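Local coordinates for exoribonuclease II, mitochondrial (Candida glabrata, PDB 6F3H), which degrades RNA in the 3' to 5' direction as the exoribonuclease component of the mitochondrial degradosome and binds magnesium, at residues Cys399-Asp404 with Ile408-Ser413; Leu551-Ala556 with Gln601-Leu606; His561-Asp566 with Val608-Ile613. The protein carries 1 engineered substitution. All blocks are in the same frame, centred on the assembly; numbering follows the deposited sequence.

All three contacts fall within the RNB domain. Contact 1 comes first along the chain and closes before the others open. It joins a loop to the start of strand 410-416 and carries the magnesium. Contacts 2 and 3 share helices 543-567 and 603-625 and lie about 10 Å apart, centre to centre. Contact 2 joins the beginning of helix 603-625 to the middle of helix 543-567, and contact 3 lies further along both. The centre of contact 1 is about 14 Å from that of contact 2 and 19 Å from that of contact 3. Helix 603-625 lies between helix 543-567 and the metal site: its Val608 and Met612 pack on Asp410 and also approach the RNA.

Contact 1 of 3, residues Cys399-Asp404 with Ile408-Ser413; sequences CIDSED and INDGIS. Engineered in segment 408-413: Asn409 (natural residue Asp). With MG (magnesium ion), chain E; nucleotides of chain C.
Asp401 and Asp410 meet at a magnesium ion. Asp401 offers both carboxylate oxygens, with OD1 1.8 Å and OD2 2.2 Å from the metal. Asp410 binds it through OD1, at 2.3 Å. Two waters are also modelled on the metal, but one sits too close to Asp410 OD2 and is doubtful. The CG of Asp410 sits between its backbone N and carbonyl carbon (chi1 59°), which turns the carboxylate to the metal. A third water accepts a bond from Ile400 N at 2.8 Å and gives a weak one to Asp410 OD2, so it bridges the two segments.

Next to the metal, Ile408 flanks the Asp401 carboxylate. Its CG2 and CD1 both face Asp401 OD2, and the two side chains lie alongside, pointing opposite ways. The same CG2 packs against Cys399 CB at 3.8 Å. Cys399 SG lies 3.3 Å from Asp410 O and also borders Gly411 CA.

This is the acidic centre of the RNB domain, the catalytic module of the RNase II family. Aspartates from a loop and from the edge strand that follows it are brought together here beside the RNA. The backbone N of Asn409 gives a hydrogen bond to OP1 of nucleotide C6 of chain C, 2.9 Å long with an N-H...acceptor angle of 156°. Its ND2 adds a weak bond to the same oxygen. Asn409 is engineered and replaces an active-site aspartate. Its OD1 accepts from Met700 N.

Further out, Asp480 OD1 accepts from Ile408 N at the start of 408-413. Strand 421-429 pairs with Gly411 and Ser413 through His427 and His425. Helix 603-625 brings Val608 against Ile400 and Asp410, and helix 527-534 covers Ile400 with Tyr527 and Val530.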
loop_
_atom_site.group_PDB
_atom_site.type_symbol
_atom_site.label_atom_id
_atom_site.label_comp_id
_atom_site.label_asym_id
_atom_site.label_seq_id
_atom_site.Cartn_x
_atom_site.Cartn_y
_atom_site.Cartn_z
ATOM N N CYS A 399 7.490 25.782 5.912
ATOM C CA CYS A 399 7.576 24.430 5.348
ATOM C C CYS A 399 8.366 23.551 6.306
ATOM O O CYS A 399 9.596 23.473 6.238
ATOM C CB CYS A 399 8.223 24.464 3.973
ATOM S SG CYS A 399 7.271 25.402 2.757
ATOM N N ILE A 400 7.640 22.878 7.193
ATOM C CA ILE A 400 8.237 22.110 8.284
ATOM C C ILE A 400 8.410 20.681 7.792
ATOM O O ILE A 400 7.488 19.869 7.870
ATOM C CB ILE A 400 7.379 22.167 9.531
ATOM C CG1 ILE A 400 6.944 23.601 9.745
ATOM C CG2 ILE A 400 8.146 21.605 10.706
ATOM C CD1 ILE A 400 6.170 23.772 10.966
ATOM N N ASP A 401 9.602 20.366 7.290
ATOM C CA ASP A 401 9.928 19.044 6.792
ATOM C C ASP A 401 11.220 18.622 7.513
ATOM O O ASP A 401 11.761 19.370 8.326
ATOM C CB ASP A 401 9.995 19.082 5.257
ATOM C CG ASP A 401 8.677 18.850 4.590
ATOM O OD1 ASP A 401 7.786 18.193 5.218
ATOM O OD2 ASP A 401 8.485 19.310 3.421
ATOM N N SER A 402 11.657 17.392 7.263
ATOM C CA SER A 402 12.942 16.923 7.764
ATOM C C SER A 402 14.097 17.443 6.916
ATOM O O SER A 402 13.919 17.982 5.820
ATOM C CB SER A 402 13.008 15.394 7.781
ATOM O OG SER A 402 12.259 14.818 8.834
ATOM N N GLU A 403 15.300 17.293 7.462
ATOM C CA GLU A 403 16.502 17.621 6.710
ATOM C C GLU A 403 16.610 16.751 5.466
ATOM O O GLU A 403 17.023 17.224 4.400
ATOM C CB GLU A 403 17.741 17.454 7.596
ATOM C CG GLU A 403 18.943 18.366 7.275
ATOM C CD GLU A 403 20.282 17.751 7.715
ATOM O OE1 GLU A 403 20.996 17.173 6.861
ATOM O OE2 GLU A 403 20.616 17.838 8.917
ATOM N N ASP A 404 16.245 15.478 5.587
ATOM C CA ASP A 404 16.369 14.478 4.529
ATOM C C ASP A 404 15.122 14.364 3.639
ATOM O O ASP A 404 14.750 13.253 3.257
ATOM C CB ASP A 404 16.672 13.146 5.200
ATOM C CG ASP A 404 15.712 12.858 6.348
ATOM O OD1 ASP A 404 14.519 12.604 6.073
ATOM O OD2 ASP A 404 16.133 12.919 7.525
ATOM N N ILE A 408 8.565 18.915 -1.182
ATOM C CA ILE A 408 7.945 19.829 -0.237
ATOM C C ILE A 408 6.589 20.186 -0.819
ATOM O O ILE A 408 6.520 20.966 -1.770
ATOM C CB ILE A 408 8.810 21.075 -0.011
ATOM C CG1 ILE A 408 10.289 20.701 -0.069
ATOM C CG2 ILE A 408 8.502 21.722 1.323
ATOM C CD1 ILE A 408 10.708 19.655 0.964
ATOM N N ASN A 409 5.510 19.642 -0.230
ATOM C CA ASN A 409 4.157 19.786 -0.748
ATOM C C ASN A 409 3.349 20.841 -0.007
ATOM O O ASN A 409 2.322 21.294 -0.523
ATOM C CB ASN A 409 3.362 18.457 -0.609
ATOM C CG ASN A 409 3.751 17.376 -1.616
ATOM O OD1 ASN A 409 3.345 17.412 -2.780
ATOM N ND2 ASN A 409 4.474 16.374 -1.149
ATOM N N ASP A 410 3.815 21.280 1.160
ATOM C CA ASP A 410 3.005 21.985 2.147
ATOM C C ASP A 410 3.717 23.185 2.767
ATOM O O ASP A 410 4.910 23.125 3.063
ATOM C CB ASP A 410 2.661 20.999 3.267
ATOM C CG ASP A 410 3.922 20.410 3.943
ATOM O OD1 ASP A 410 4.973 20.319 3.268
ATOM O OD2 ASP A 410 3.876 19.942 5.100
ATOM N N GLY A 411 2.961 24.248 3.021
ATOM C CA GLY A 411 3.422 25.337 3.870
ATOM C C GLY A 411 2.257 25.907 4.653
ATOM O O GLY A 411 1.106 25.808 4.234
ATOM N N ILE A 412 2.565 26.523 5.791
ATOM C CA ILE A 412 1.556 27.127 6.658
ATOM C C ILE A 412 1.835 28.611 6.860
ATOM O O ILE A 412 2.985 29.021 7.065
ATOM C CB ILE A 412 1.510 26.433 8.030
ATOM C CG1 ILE A 412 1.650 24.933 7.863
ATOM C CG2 ILE A 412 0.239 26.766 8.754
ATOM C CD1 ILE A 412 1.682 24.224 9.171
ATOM N N SER A 413 0.765 29.403 6.882
ATOM C CA SER A 413 0.844 30.829 7.139
ATOM C C SER A 413 -0.315 31.209 8.036
ATOM O O SER A 413 -1.427 30.703 7.860
ATOM C CB SER A 413 0.804 31.619 5.839
ATOM O OG SER A 413 1.940 31.313 5.042
HETATM MG MG MG E . 6.572 19.294 4.503
ATOM P P C C 6 5.273 16.283 2.428
ATOM O OP1 C C 6 5.690 17.503 1.723
ATOM O OP2 C C 6 4.008 15.605 2.102
ATOM O "O5'" C C 6 6.496 15.306 2.244
ATOM C "C5'" C C 6 7.770 15.685 2.743
ATOM C "C4'" C C 6 8.752 14.538 2.722
ATOM O "O4'" C C 6 8.422 13.542 3.727
ATOM C "C3'" C C 6 8.830 13.720 1.453
ATOM O "O3'" C C 6 9.508 14.370 0.400
ATOM C "C2'" C C 6 9.563 12.500 1.946
ATOM O "O2'" C C 6 10.898 12.866 2.212
ATOM C "C1'" C C 6 8.884 12.284 3.297
ATOM N N1 C C 6 7.758 11.312 3.204
ATOM C C2 C C 6 8.067 9.932 3.290
ATOM O O2 C C 6 9.233 9.579 3.468
ATOM N N3 C C 6 7.138 8.960 3.200
ATOM C C4 C C 6 5.890 9.326 3.011
ATOM N N4 C C 6 4.999 8.332 2.937
ATOM C C5 C C 6 5.524 10.712 2.915
ATOM C C6 C C 6 6.464 11.662 3.004
ATOM P P A C 5 0.408 14.885 4.985
ATOM O OP1 A C 5 -0.089 15.981 4.124
ATOM O OP2 A C 5 0.152 13.474 4.579
ATOM O "O5'" A C 5 1.975 15.064 5.087
ATOM C "C5'" A C 5 2.500 16.293 5.544
ATOM C "C4'" A C 5 3.943 16.182 5.948
ATOM O "O4'" A C 5 4.075 15.281 7.074
ATOM C "C3'" A C 5 4.895 15.620 4.908
ATOM O "O3'" A C 5 5.309 16.599 3.982
ATOM C "C2'" A C 5 6.031 15.106 5.768
ATOM O "O2'" A C 5 6.836 16.185 6.219
ATOM C "C1'" A C 5 5.260 14.541 6.953
ATOM N N9 A C 5 4.875 13.167 6.673
ATOM C C8 A C 5 3.711 12.677 6.135
ATOM N N7 A C 5 3.713 11.379 5.968
ATOM C C5 A C 5 4.974 11.029 6.414
ATOM C C6 A C 5 5.614 9.794 6.515
ATOM N N6 A C 5 5.043 8.640 6.149
ATOM N N1 A C 5 6.877 9.809 7.011
ATOM C C2 A C 5 7.442 10.974 7.376
ATOM N N3 A C 5 6.943 12.207 7.336
ATOM C C4 A C 5 5.702 12.130 6.838
HETATM O O HOH W 1 4.880 22.650 6.772
HETATM O O HOH W 2 5.280 19.827 5.882
HETATM O O HOH W 3 6.030 20.898 3.480
#

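Contact 2 of 3, residues Leu551-Ala556 with Gln601-Leu606; sequences LLHTLA and QTKSTL
His553 and Lys603 carry a helix-to-helix contact in the RNB domain. It joins the middle of helix 543-567 to the first turn of helix 603-625, and it contains a CH-pi interaction. The CA atoms of His553 and Lys603 are 6.9 Å apart, and Ala556 and Leu606 face each other one turn on. No hydrogen bond crosses between the two segments.

The incoming helix starts with a capping box. Thr602 is the N-cap residue. Thr602 N gives a hydrogen bond to Thr605 OG1 of 2.9 Å, with an N-H...acceptor angle of 168°. The return bond, from Thr605 N to Thr602 OG1, is weak. Asp531 of helix 527-534 also joins this end, bonded to Thr602 OG1 and Ser604 N.

Ala556 and Leu606 supply a small apolar patch, with Ala556 CB 4.3 Å from Leu606 CG. Glu610 and Phe611 also touch Ala556, and Thr557 and Leu560 touch Leu606. Leu606 CD2 comes to the His553 ring at an oblique angle, 4.0 Å from His553 NE2.

The imidazole reaches the other helix because its CG lies anti to the backbone N (chi1 172°). The lysine chain is extended beyond CG and passes across the ring. Its NZ lies past the ring and makes a weak hydrogen bond to Leu534 O. Lys603 CD sits over one face of the His553 ring, 3.8 Å from the centroid and displaced toward the rim, while Lys603 CG comes 3.4 Å from His553 NE2.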
loop_
_atom_site.group_PDB
_atom_site.type_symbol
_atom_site.label_atom_id
_atom_site.label_comp_id
_atom_site.label_asym_id
_atom_site.label_seq_id
_atom_site.Cartn_x
_atom_site.Cartn_y
_atom_site.Cartn_z
ATOM N N LEU A 551 1.539 30.408 18.235
ATOM C CA LEU A 551 0.123 30.532 17.993
ATOM C C LEU A 551 -0.392 29.320 17.251
ATOM O O LEU A 551 -1.430 28.762 17.611
ATOM C CB LEU A 551 -0.143 31.807 17.212
ATOM C CG LEU A 551 -1.608 32.188 17.137
ATOM C CD1 LEU A 551 -2.346 31.943 18.458
ATOM C CD2 LEU A 551 -1.627 33.636 16.742
ATOM N N LEU A 552 0.337 28.885 16.226
ATOM C CA LEU A 552 -0.080 27.711 15.465
ATOM C C LEU A 552 -0.103 26.470 16.334
ATOM O O LEU A 552 -1.032 25.660 16.249
ATOM C CB LEU A 552 0.851 27.494 14.278
ATOM C CG LEU A 552 0.636 28.414 13.083
ATOM C CD1 LEU A 552 1.733 28.260 12.058
ATOM C CD2 LEU A 552 -0.722 28.135 12.442
ATOM N N HIS A 553 0.917 26.295 17.167
ATOM C CA HIS A 553 0.959 25.122 18.023
ATOM C C HIS A 553 -0.199 25.115 19.009
ATOM O O HIS A 553 -0.818 24.071 19.246
ATOM C CB HIS A 553 2.300 25.058 18.745
ATOM C CG HIS A 553 2.374 23.991 19.790
ATOM N ND1 HIS A 553 2.268 24.261 21.136
ATOM C CD2 HIS A 553 2.528 22.650 19.683
ATOM C CE1 HIS A 553 2.372 23.134 21.814
ATOM N NE2 HIS A 553 2.520 22.138 20.956
ATOM N N THR A 554 -0.509 26.266 19.599
ATOM C CA THR A 554 -1.616 26.303 20.546
ATOM C C THR A 554 -2.952 26.062 19.849
ATOM O O THR A 554 -3.878 25.501 20.449
ATOM C CB THR A 554 -1.598 27.631 21.280
ATOM O OG1 THR A 554 -1.455 28.659 20.306
ATOM C CG2 THR A 554 -0.386 27.692 22.229
ATOM N N LEU A 555 -3.057 26.439 18.574
ATOM C CA LEU A 555 -4.275 26.172 17.819
ATOM C C LEU A 555 -4.448 24.689 17.552
ATOM O O LEU A 555 -5.550 24.150 17.701
ATOM C CB LEU A 555 -4.254 26.948 16.508
ATOM C CG LEU A 555 -4.520 28.444 16.642
ATOM C CD1 LEU A 555 -4.141 29.187 15.381
ATOM C CD2 LEU A 555 -5.992 28.605 16.919
ATOM N N ALA A 556 -3.373 24.010 17.165
ATOM C CA ALA A 556 -3.468 22.579 16.908
ATOM C C ALA A 556 -3.916 21.835 18.149
ATOM O O ALA A 556 -4.792 20.971 18.074
ATOM C CB ALA A 556 -2.130 22.030 16.426
ATOM N N GLN A 601 6.660 11.914 17.885
ATOM C CA GLN A 601 5.432 12.667 18.100
ATOM C C GLN A 601 5.831 13.863 18.969
ATOM O O GLN A 601 6.094 13.726 20.169
ATOM C CB GLN A 601 4.363 11.789 18.741
ATOM N N THR A 602 5.910 15.031 18.347
ATOM C CA THR A 602 6.450 16.217 18.983
ATOM C C THR A 602 5.533 17.401 18.732
ATOM O O THR A 602 4.503 17.292 18.055
ATOM C CB THR A 602 7.863 16.508 18.478
ATOM O OG1 THR A 602 7.785 16.972 17.130
ATOM C CG2 THR A 602 8.713 15.284 18.544
ATOM N N LYS A 603 5.952 18.561 19.248
ATOM C CA LYS A 603 5.178 19.779 19.055
ATOM C C LYS A 603 5.060 20.141 17.583
ATOM O O LYS A 603 3.991 20.558 17.140
ATOM C CB LYS A 603 5.802 20.926 19.836
ATOM C CG LYS A 603 5.594 20.861 21.337
ATOM C CD LYS A 603 5.862 22.227 21.982
ATOM C CE LYS A 603 5.994 22.116 23.501
ATOM N NZ LYS A 603 6.744 23.258 24.105
ATOM N N SER A 604 6.150 20.027 16.811
ATOM C CA SER A 604 6.063 20.379 15.392
ATOM C C SER A 604 5.250 19.364 14.585
ATOM O O SER A 604 4.437 19.755 13.741
ATOM C CB SER A 604 7.456 20.572 14.788
ATOM O OG SER A 604 8.418 19.706 15.322
ATOM N N THR A 605 5.468 18.061 14.794
ATOM C CA THR A 605 4.643 17.070 14.102
ATOM C C THR A 605 3.176 17.276 14.431
ATOM O O THR A 605 2.309 17.190 13.551
ATOM C CB THR A 605 5.064 15.651 14.457
ATOM O OG1 THR A 605 4.642 15.370 15.795
ATOM C CG2 THR A 605 6.568 15.511 14.371
ATOM N N LEU A 606 2.875 17.474 15.714
ATOM C CA LEU A 606 1.503 17.723 16.111
ATOM C C LEU A 606 0.957 18.920 15.367
ATOM O O LEU A 606 -0.172 18.901 14.861
ATOM C CB LEU A 606 1.446 17.989 17.608
ATOM C CG LEU A 606 0.184 18.731 18.055
ATOM C CD1 LEU A 606 -1.105 17.924 17.824
ATOM C CD2 LEU A 606 0.321 19.181 19.483
#

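Contact 3 of 3, residues His561-Asp566 with Val608-Ile613; sequences HKRIHD and VSEFMI. With nucleotides of chain C.
Arg563 NH1 forms a salt bridge with Glu610 OE2 at 2.8 Å. The hydrogen bond within it is weak, since the N-H...acceptor angle is 124°. The carboxylate meets the edge of the guanidinium, and the two planes are nearly coplanar, 11° apart. The other carboxylate oxygen, Glu610 OE1, lies beside Arg563 CD at 3.5 Å. Glu610 leaves its helix pointing along the flank, and a bend at chi2 (-47°) brings its end back to the arginine.

Ile613, one turn later, covers a face of the guanidinium. Its CD1 stands 3.6 Å from Arg563 NH1, and the two side chains cross at about a right angle. Ile613 CG2 also touches Arg563 CD. Arg563 NE gives a hydrogen bond to the backbone oxygen of Ile688, so the guanidinium has polar partners at both NE and NH1, the latter bond being weak. The charged pair is buried, and each charge probably stabilises the other.

The same turns of helix 603-625 also border the RNA. Ser609 CA is 3.4 Å from O2' of nucleotide U4 of chain C, and Met612, modelled as selenomethionine, packs its CB by O3' of that nucleotide. Helix 603-625 has helix 543-567 along one flank, through Arg563, Ala556 and Leu560, while Met612 rests on Asp410 of strand 410-416.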
loop_
_atom_site.group_PDB
_atom_site.type_symbol
_atom_site.label_atom_id
_atom_site.label_comp_id
_atom_site.label_asym_id
_atom_site.label_seq_id
_atom_site.Cartn_x
_atom_site.Cartn_y
_atom_site.Cartn_z
ATOM N N HIS A 561 -7.691 18.224 20.482
ATOM C CA HIS A 561 -8.628 17.984 21.572
ATOM C C HIS A 561 -10.067 17.973 21.071
ATOM O O HIS A 561 -10.908 17.221 21.581
ATOM C CB HIS A 561 -8.421 19.036 22.645
ATOM C CG HIS A 561 -9.339 18.889 23.812
ATOM N ND1 HIS A 561 -10.664 19.271 23.771
ATOM C CD2 HIS A 561 -9.131 18.374 25.047
ATOM C CE1 HIS A 561 -11.227 19.020 24.939
ATOM N NE2 HIS A 561 -10.319 18.473 25.731
ATOM N N LYS A 562 -10.347 18.762 20.041
ATOM C CA LYS A 562 -11.671 18.792 19.441
ATOM C C LYS A 562 -11.974 17.483 18.725
ATOM O O LYS A 562 -13.031 16.880 18.943
ATOM C CB LYS A 562 -11.754 19.973 18.479
ATOM C CG LYS A 562 -13.142 20.308 17.977
ATOM C CD LYS A 562 -13.255 21.782 17.559
ATOM N N ARG A 563 -11.054 17.036 17.860
ATOM C CA ARG A 563 -11.256 15.825 17.064
ATOM C C ARG A 563 -11.585 14.641 17.947
ATOM O O ARG A 563 -12.424 13.812 17.596
ATOM C CB ARG A 563 -10.004 15.518 16.253
ATOM C CG ARG A 563 -9.803 16.360 14.998
ATOM C CD ARG A 563 -8.595 15.855 14.211
ATOM N NE ARG A 563 -8.530 14.400 14.289
ATOM C CZ ARG A 563 -7.450 13.685 14.593
ATOM N NH1 ARG A 563 -6.301 14.279 14.845
ATOM N NH2 ARG A 563 -7.528 12.357 14.642
ATOM N N ILE A 564 -10.935 14.556 19.106
ATOM C CA ILE A 564 -11.197 13.483 20.060
ATOM C C ILE A 564 -12.584 13.625 20.675
ATOM O O ILE A 564 -13.425 12.729 20.550
ATOM C CB ILE A 564 -10.122 13.470 21.150
ATOM C CG1 ILE A 564 -8.772 13.115 20.540
ATOM C CG2 ILE A 564 -10.537 12.541 22.265
ATOM C CD1 ILE A 564 -7.681 13.037 21.554
ATOM N N HIS A 565 -12.847 14.744 21.361
ATOM C CA HIS A 565 -14.081 14.832 22.137
ATOM C C HIS A 565 -15.323 15.050 21.294
ATOM O O HIS A 565 -16.427 14.742 21.761
ATOM C CB HIS A 565 -13.970 15.930 23.176
ATOM C CG HIS A 565 -12.972 15.610 24.225
ATOM N ND1 HIS A 565 -11.620 15.574 23.968
ATOM C CD2 HIS A 565 -13.124 15.252 25.520
ATOM C CE1 HIS A 565 -10.975 15.234 25.070
ATOM N NE2 HIS A 565 -11.865 15.035 26.027
ATOM N N ASP A 566 -15.168 15.533 20.069
ATOM C CA ASP A 566 -16.292 15.930 19.232
ATOM C C ASP A 566 -16.443 15.116 17.961
ATOM O O ASP A 566 -17.569 14.798 17.575
ATOM C CB ASP A 566 -16.161 17.405 18.863
ATOM C CG ASP A 566 -16.071 18.295 20.077
ATOM O OD1 ASP A 566 -15.772 17.793 21.187
ATOM O OD2 ASP A 566 -16.322 19.505 19.916
ATOM N N VAL A 608 1.949 20.338 12.423
ATOM C CA VAL A 608 1.754 20.110 11.000
ATOM C C VAL A 608 0.598 19.163 10.779
ATOM O O VAL A 608 -0.332 19.465 10.030
ATOM C CB VAL A 608 3.039 19.562 10.363
ATOM C CG1 VAL A 608 2.842 19.424 8.879
ATOM C CG2 VAL A 608 4.184 20.472 10.648
ATOM N N SER A 609 0.596 18.045 11.498
ATOM C CA SER A 609 -0.394 17.018 11.230
ATOM C C SER A 609 -1.803 17.572 11.405
ATOM O O SER A 609 -2.641 17.462 10.502
ATOM C CB SER A 609 -0.136 15.813 12.132
ATOM O OG SER A 609 -0.653 16.000 13.431
ATOM N N GLU A 610 -2.039 18.299 12.493
ATOM C CA GLU A 610 -3.397 18.738 12.774
ATOM C C GLU A 610 -3.968 19.572 11.660
ATOM O O GLU A 610 -5.184 19.553 11.412
ATOM C CB GLU A 610 -3.444 19.505 14.073
ATOM C CG GLU A 610 -3.619 18.546 15.192
ATOM C CD GLU A 610 -4.737 17.535 14.892
ATOM O OE1 GLU A 610 -5.813 17.901 14.331
ATOM O OE2 GLU A 610 -4.507 16.340 15.167
ATOM N N PHE A 611 -3.114 20.312 10.990
ATOM C CA PHE A 611 -3.592 21.209 9.959
ATOM C C PHE A 611 -3.889 20.478 8.661
ATOM O O PHE A 611 -4.880 20.781 7.996
ATOM C CB PHE A 611 -2.566 22.321 9.800
ATOM C CG PHE A 611 -2.624 23.328 10.920
ATOM C CD1 PHE A 611 -3.676 24.233 11.009
ATOM C CD2 PHE A 611 -1.698 23.299 11.941
ATOM C CE1 PHE A 611 -3.756 25.131 12.053
ATOM C CE2 PHE A 611 -1.779 24.193 12.997
ATOM C CZ PHE A 611 -2.803 25.113 13.051
HETATM N N MSE A 612 -3.087 19.483 8.315
HETATM C CA MSE A 612 -3.295 18.727 7.088
HETATM C C MSE A 612 -4.543 17.947 7.146
HETATM O O MSE A 612 -5.332 17.959 6.211
HETATM C CB MSE A 612 -2.138 17.804 6.858
HETATM C CG MSE A 612 -0.841 18.528 7.045
HETATM SE SE MSE A 612 -0.585 19.941 5.716
HETATM C CE MSE A 612 0.604 18.933 4.563
ATOM N N ILE A 613 -4.693 17.254 8.271
ATOM C CA ILE A 613 -5.963 16.614 8.597
ATOM C C ILE A 613 -7.114 17.574 8.363
ATOM O O ILE A 613 -8.117 17.243 7.714
ATOM C CB ILE A 613 -5.944 16.125 10.050
ATOM C CG1 ILE A 613 -4.745 15.210 10.274
ATOM C CG2 ILE A 613 -7.289 15.543 10.436
ATOM C CD1 ILE A 613 -4.730 14.598 11.621
ATOM P P U C 4 -2.938 11.290 6.799
ATOM O OP1 U C 4 -3.696 12.103 5.829
ATOM O OP2 U C 4 -2.277 10.046 6.365
ATOM O "O5'" U C 4 -1.808 12.231 7.340
ATOM C "C5'" U C 4 -2.163 13.373 8.076
ATOM C "C4'" U C 4 -0.924 14.050 8.520
ATOM O "O4'" U C 4 -0.308 13.266 9.570
ATOM C "C3'" U C 4 0.148 14.124 7.463
ATOM O "O3'" U C 4 -0.079 15.123 6.493
ATOM C "C2'" U C 4 1.403 14.304 8.297
ATOM O "O2'" U C 4 1.502 15.634 8.778
ATOM C "C1'" U C 4 1.097 13.383 9.481
ATOM N N1 U C 4 1.685 12.038 9.283
ATOM C C2 U C 4 2.972 11.873 9.748
ATOM O O2 U C 4 3.590 12.757 10.311
ATOM N N3 U C 4 3.510 10.635 9.548
ATOM C C4 U C 4 2.893 9.573 8.929
ATOM O O4 U C 4 3.524 8.516 8.832
ATOM C C5 U C 4 1.557 9.819 8.461
ATOM C C6 U C 4 1.010 11.015 8.648
ATOM P P A C 5 0.408 14.885 4.985
ATOM O OP1 A C 5 -0.089 15.981 4.124
ATOM O OP2 A C 5 0.152 13.474 4.579
ATOM O "O5'" A C 5 1.975 15.064 5.087
ATOM C "C5'" A C 5 2.500 16.293 5.544
ATOM C "C4'" A C 5 3.943 16.182 5.948
ATOM O "O4'" A C 5 4.075 15.281 7.074
ATOM C "C3'" A C 5 4.895 15.620 4.908
ATOM O "O3'" A C 5 5.309 16.599 3.982
ATOM C "C2'" A C 5 6.031 15.106 5.768
ATOM O "O2'" A C 5 6.836 16.185 6.219
ATOM C "C1'" A C 5 5.260 14.541 6.953
ATOM N N9 A C 5 4.875 13.167 6.673
ATOM C C8 A C 5 3.711 12.677 6.135
ATOM N N7 A C 5 3.713 11.379 5.968
ATOM C C5 A C 5 4.974 11.029 6.414
ATOM C C6 A C 5 5.614 9.794 6.515
ATOM N N6 A C 5 5.043 8.640 6.149
ATOM N N1 A C 5 6.877 9.809 7.011
ATOM C C2 A C 5 7.442 10.974 7.376
ATOM N N3 A C 5 6.943 12.207 7.336
ATOM C C4 A C 5 5.702 12.130 6.838
#